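Local atomic coordinates of catechol 1,2-dioxygenase (Pseudomonas putida, PDB entry 2AZQ), a protein that probably cleaves the aromatic ring of catechol between its two hydroxyl-bearing carbons, using ferric iron and dioxygen to give cis,cis-muconate. Residues A148-D153 with I179-E184; I226-H231 with F288-A293. All blocks are in the same frame, centred on the assembly; numbering follows the deposited sequence.

In the fold
Both contacts belong to the iron-bearing beta domain of this intradiol dioxygenase, about 11 Å apart between centres. They come in series along the chain: 148-153 with 179-184 closes before 226-231 meets 288-293. Contact 1 pairs the starting end of strand 151-155 with the finishing end of strand 176-180; contact 2 joins the finishing ends of strands 217-227 and 281-289 and the loops that leave them. Strands 151-155 and 217-227 are sheet neighbours, and there the contacts touch, T151 N lying 3.0 Å from S227 O, a probable hydrogen bond. Strand 217-227 also carries the iron ligands H221 and H223, so the contacts sit near the metal site, the I226 side chain about 9 Å from that of H223.

Contact 1: residues A148-D153 with I179-E184; sequences AGATVD and IITDAE
I179 opens the pairing opposite V152 with two backbone bonds: V152 N donates to I179 O at 2.8 Å, and I179 N returns to V152 O. Their side chains lie side by side on one face of the sheet, V152 CG2 being 4.1 Å from I179 CB, and both touch Y187 of strand 186-192. I180 turns to the other face with T151; its CD1 comes to 3.4 Å from T151 OG1, and CG2, anti to the backbone N, rests on G149 CA. These two bridges, hydrogen-bonded then non-hydrogen-bonded, join two interior strands of the mixed sheet in the intradiol dioxygenase fold, 217-227 lying beyond T151 and 116-118 beyond I180. The strand ends at I180, yet the backbones stay bonded at T181: T181 N donates to A150 O at 2.8 Å. Its chi1 of 50° sets OG1 between the backbone N and the carbonyl carbon, where it accepts from A150 N at 2.8 Å; L147 O is a further hydrogen-bond partner of this hydroxyl. The CG2 branch goes to V152 CG1, the two side chains crossing at about a right angle. T181 O takes G149 N, which stands 47° out of the carbonyl plane. Next, A148 CA makes a CA-H...O contact with D182 O at 3.3 Å, and its methyl lies beside the carbonyls of D182 and A183.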
loop_
_atom_site.group_PDB
_atom_site.type_symbol
_atom_site.label_atom_id
_atom_site.label_comp_id
_atom_site.label_asym_id
_atom_site.label_seq_id
_atom_site.Cartn_x
_atom_site.Cartn_y
_atom_site.Cartn_z
ATOM N N ALA A 148 -1.236 13.213 40.979
ATOM C CA ALA A 148 -0.573 14.451 40.591
ATOM C C ALA A 148 0.563 14.079 39.632
ATOM O O ALA A 148 1.114 12.972 39.701
ATOM C CB ALA A 148 -0.016 15.155 41.817
ATOM N N GLY A 149 0.900 14.982 38.719
ATOM C CA GLY A 149 1.992 14.700 37.793
ATOM C C GLY A 149 1.805 13.739 36.623
ATOM O O GLY A 149 2.790 13.287 36.064
ATOM N N ALA A 150 0.573 13.386 36.258
ATOM C CA ALA A 150 0.379 12.522 35.093
ATOM C C ALA A 150 0.346 13.492 33.915
ATOM O O ALA A 150 -0.009 14.670 34.074
ATOM C CB ALA A 150 -0.927 11.779 35.178
ATOM N N THR A 151 0.726 13.006 32.741
ATOM C CA THR A 151 0.746 13.825 31.532
ATOM C C THR A 151 -0.476 13.592 30.669
ATOM O O THR A 151 -0.781 12.455 30.347
ATOM C CB THR A 151 1.993 13.503 30.685
ATOM O OG1 THR A 151 3.148 14.059 31.312
ATOM C CG2 THR A 151 1.854 14.047 29.274
ATOM N N VAL A 152 -1.219 14.630 30.330
ATOM C CA VAL A 152 -2.327 14.386 29.421
ATOM C C VAL A 152 -1.895 15.084 28.129
ATOM O O VAL A 152 -1.714 16.319 28.091
ATOM C CB VAL A 152 -3.737 14.907 29.918
ATOM C CG1 VAL A 152 -3.739 15.165 31.417
ATOM C CG2 VAL A 152 -4.188 16.098 29.092
ATOM N N ASP A 153 -1.675 14.252 27.106
ATOM C CA ASP A 153 -1.226 14.650 25.765
ATOM C C ASP A 153 -2.440 14.782 24.830
ATOM O O ASP A 153 -2.993 13.756 24.419
ATOM C CB ASP A 153 -0.333 13.553 25.227
ATOM C CG ASP A 153 0.659 14.045 24.225
ATOM O OD1 ASP A 153 0.290 14.944 23.430
ATOM O OD2 ASP A 153 1.794 13.500 24.228
ATOM N N ILE A 179 -0.192 18.619 28.894
ATOM C CA ILE A 179 -0.553 19.215 30.189
ATOM C C ILE A 179 -0.161 18.302 31.346
ATOM O O ILE A 179 -0.528 17.141 31.346
ATOM C CB ILE A 179 -2.101 19.468 30.276
ATOM C CG1 ILE A 179 -2.528 20.539 29.275
ATOM C CG2 ILE A 179 -2.474 19.943 31.651
ATOM C CD1 ILE A 179 -4.022 20.748 29.176
ATOM N N ILE A 180 0.589 18.820 32.315
ATOM C CA ILE A 180 0.991 18.034 33.510
ATOM C C ILE A 180 -0.043 18.226 34.627
ATOM O O ILE A 180 -0.312 19.361 35.014
ATOM C CB ILE A 180 2.321 18.517 34.136
ATOM C CG1 ILE A 180 3.442 18.559 33.091
ATOM C CG2 ILE A 180 2.648 17.646 35.321
ATOM C CD1 ILE A 180 3.664 17.294 32.356
ATOM N N THR A 181 -0.618 17.164 35.173
ATOM C CA THR A 181 -1.611 17.395 36.231
ATOM C C THR A 181 -0.991 17.944 37.518
ATOM O O THR A 181 0.126 17.577 37.866
ATOM C CB THR A 181 -2.456 16.111 36.565
ATOM O OG1 THR A 181 -1.605 14.981 36.794
ATOM C CG2 THR A 181 -3.426 15.816 35.449
ATOM N N ASP A 182 -1.709 18.839 38.207
ATOM C CA ASP A 182 -1.227 19.429 39.470
ATOM C C ASP A 182 -1.483 18.568 40.743
ATOM O O ASP A 182 -1.947 17.421 40.668
ATOM C CB ASP A 182 -1.809 20.847 39.645
ATOM C CG ASP A 182 -3.331 20.872 39.762
ATOM O OD1 ASP A 182 -3.942 21.913 39.432
ATOM O OD2 ASP A 182 -3.935 19.876 40.203
ATOM N N ALA A 183 -1.151 19.119 41.907
ATOM C CA ALA A 183 -1.328 18.418 43.180
ATOM C C ALA A 183 -2.691 17.765 43.292
ATOM O O ALA A 183 -2.809 16.653 43.795
ATOM C CB ALA A 183 -1.125 19.382 44.354
ATOM N N GLU A 184 -3.726 18.461 42.847
ATOM C CA GLU A 184 -5.062 17.897 42.916
ATOM C C GLU A 184 -5.322 16.927 41.741
ATOM O O GLU A 184 -6.428 16.417 41.553
ATOM C CB GLU A 184 -6.080 19.029 42.951
ATOM C CG GLU A 184 -7.518 18.565 42.911
ATOM C CD GLU A 184 -8.511 19.728 42.885
ATOM O OE1 GLU A 184 -8.168 20.766 42.250
ATOM O OE2 GLU A 184 -9.629 19.588 43.468
#

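Contact 2: residues I226-H231 with F288-A293; sequences ISAFGH and FRLQGA. Unlike the reference sequence in segment 226-231: F229 (reference Pro).
I226 and F288 meet with their side chains at about a right angle, the ethyl end of the isoleucine directed at one face of the phenyl ring. CD1 is modelled over the ring face, too close for its distance to be relied on, which leaves the CH-pi geometry doubtful; the packing here rests instead on I226 CG2, which meets L290 CD2 at 3.8 Å. This apolar group lies inside the beta domain of the intradiol dioxygenase fold, where strands 217-227 and 281-289 run out into loops. F288 also meets the rings of F224 and F286, at about 50° and 55° between planes.

L290, two residues on, sends its side chain between I226 and the turn that follows strand 217-227. Its CG is anti to the carbonyl carbon (chi1 -55°), and the two methyls beyond it part: CD2 goes to I226 CG2, the two side chains crossing obliquely, whereas CD1 lies 3.9 Å from H231 CB and 4.1 Å from A228 CB. L290 thus bridges the end of strand 217-227 and the turn after it, and it touches L234 as well.

That turn, A228 to H231, is of type II, with G230 at positive phi in its third position. At the end of the turn, H231 presents its ring edge to Q291 O, which lies in the ring plane; ND1 donates to it in a weak hydrogen bond of 3.5 Å. A second weak bond joins A293 N to G230 O at 3.4 Å, and H231 and G292 form a single backbone bridge. The methyl CB of A293 points toward the turn and ends 3.4 Å from H231 C.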
loop_
_atom_site.group_PDB
_atom_site.type_symbol
_atom_site.label_atom_id
_atom_site.label_comp_id
_atom_site.label_asym_id
_atom_site.label_seq_id
_atom_site.Cartn_x
_atom_site.Cartn_y
_atom_site.Cartn_z
ATOM N N ILE A 226 -2.719 9.438 27.714
ATOM C CA ILE A 226 -2.631 9.685 29.143
ATOM C C ILE A 226 -1.739 8.626 29.768
ATOM O O ILE A 226 -1.892 7.420 29.544
ATOM C CB ILE A 226 -4.051 9.745 29.766
ATOM C CG1 ILE A 226 -4.844 10.820 28.998
ATOM C CG2 ILE A 226 -3.984 10.120 31.251
ATOM C CD1 ILE A 226 -6.021 11.447 29.680
ATOM N N SER A 227 -0.775 9.093 30.542
ATOM C CA SER A 227 0.174 8.188 31.121
ATOM C C SER A 227 0.755 8.789 32.375
ATOM O O SER A 227 0.827 9.993 32.501
ATOM C CB SER A 227 1.252 7.875 30.073
ATOM O OG SER A 227 1.781 9.061 29.501
ATOM N N ALA A 228 1.126 7.930 33.312
ATOM C CA ALA A 228 1.675 8.352 34.589
ATOM C C ALA A 228 2.628 7.300 35.137
ATOM O O ALA A 228 2.364 6.093 35.062
ATOM C CB ALA A 228 0.539 8.619 35.601
ATOM N N PHE A 229 3.745 7.777 35.679
ATOM C CA PHE A 229 4.761 6.904 36.248
ATOM C C PHE A 229 4.078 5.795 37.040
ATOM O O PHE A 229 3.344 6.067 37.991
ATOM C CB PHE A 229 5.633 7.730 37.162
ATOM C CG PHE A 229 6.176 8.957 36.512
ATOM C CD1 PHE A 229 5.330 9.816 35.799
ATOM C CD2 PHE A 229 7.543 9.278 36.612
ATOM C CE1 PHE A 229 5.840 10.992 35.184
ATOM C CE2 PHE A 229 8.071 10.441 36.007
ATOM C CZ PHE A 229 7.216 11.302 35.289
ATOM N N GLY A 230 4.284 4.551 36.627
ATOM C CA GLY A 230 3.683 3.430 37.342
ATOM C C GLY A 230 2.228 3.143 37.016
ATOM O O GLY A 230 1.499 2.508 37.791
ATOM N N HIS A 231 1.793 3.615 35.853
ATOM C CA HIS A 231 0.422 3.388 35.435
ATOM C C HIS A 231 0.368 2.977 33.952
ATOM O O HIS A 231 1.333 3.163 33.206
ATOM C CB HIS A 231 -0.426 4.627 35.804
ATOM C CG HIS A 231 -0.591 4.808 37.294
ATOM N ND1 HIS A 231 -1.356 3.956 38.072
ATOM C CD2 HIS A 231 -0.025 5.693 38.157
ATOM C CE1 HIS A 231 -1.255 4.308 39.345
ATOM N NE2 HIS A 231 -0.454 5.359 39.424
ATOM N N PHE A 288 -10.143 10.967 33.631
ATOM C CA PHE A 288 -9.634 9.707 33.134
ATOM C C PHE A 288 -9.195 8.948 34.347
ATOM O O PHE A 288 -8.617 9.526 35.266
ATOM C CB PHE A 288 -8.472 9.954 32.189
ATOM C CG PHE A 288 -8.795 10.926 31.110
ATOM C CD1 PHE A 288 -8.755 12.295 31.361
ATOM C CD2 PHE A 288 -9.182 10.471 29.840
ATOM C CE1 PHE A 288 -9.092 13.202 30.355
ATOM C CE2 PHE A 288 -9.524 11.376 28.825
ATOM C CZ PHE A 288 -9.478 12.742 29.077
ATOM N N ARG A 289 -9.526 7.665 34.360
ATOM C CA ARG A 289 -9.188 6.783 35.458
ATOM C C ARG A 289 -8.240 5.756 34.846
ATOM O O ARG A 289 -8.613 5.072 33.891
ATOM C CB ARG A 289 -10.472 6.128 35.978
ATOM C CG ARG A 289 -10.253 5.254 37.186
ATOM C CD ARG A 289 -11.521 4.768 37.795
ATOM N NE ARG A 289 -11.173 4.188 39.082
ATOM C CZ ARG A 289 -12.038 3.698 39.976
ATOM N NH1 ARG A 289 -13.353 3.706 39.740
ATOM N NH2 ARG A 289 -11.580 3.211 41.133
ATOM N N LEU A 290 -7.017 5.663 35.366
ATOM C CA LEU A 290 -6.028 4.727 34.817
ATOM C C LEU A 290 -5.929 3.419 35.586
ATOM O O LEU A 290 -6.542 3.238 36.632
ATOM C CB LEU A 290 -4.627 5.357 34.765
ATOM C CG LEU A 290 -4.395 6.690 34.047
ATOM C CD1 LEU A 290 -2.961 7.105 34.234
ATOM C CD2 LEU A 290 -4.702 6.581 32.570
ATOM N N GLN A 291 -5.135 2.509 35.042
ATOM C CA GLN A 291 -4.920 1.207 35.633
ATOM C C GLN A 291 -3.515 1.081 36.164
ATOM O O GLN A 291 -2.584 1.735 35.667
ATOM C CB GLN A 291 -5.123 0.127 34.587
ATOM C CG GLN A 291 -6.548 -0.025 34.096
ATOM C CD GLN A 291 -6.663 -1.090 33.013
ATOM O OE1 GLN A 291 -6.022 -2.132 33.089
ATOM N NE2 GLN A 291 -7.490 -0.834 32.012
ATOM N N GLY A 292 -3.370 0.221 37.172
ATOM C CA GLY A 292 -2.060 -0.036 37.741
ATOM C C GLY A 292 -1.234 -0.684 36.643
ATOM O O GLY A 292 -1.709 -1.593 35.951
ATOM N N ALA A 293 -0.020 -0.189 36.431
ATOM C CA ALA A 293 0.857 -0.785 35.428
ATOM C C ALA A 293 1.493 -1.993 36.087
ATOM O O ALA A 293 1.628 -2.057 37.323
ATOM C CB ALA A 293 1.932 0.179 35.024
#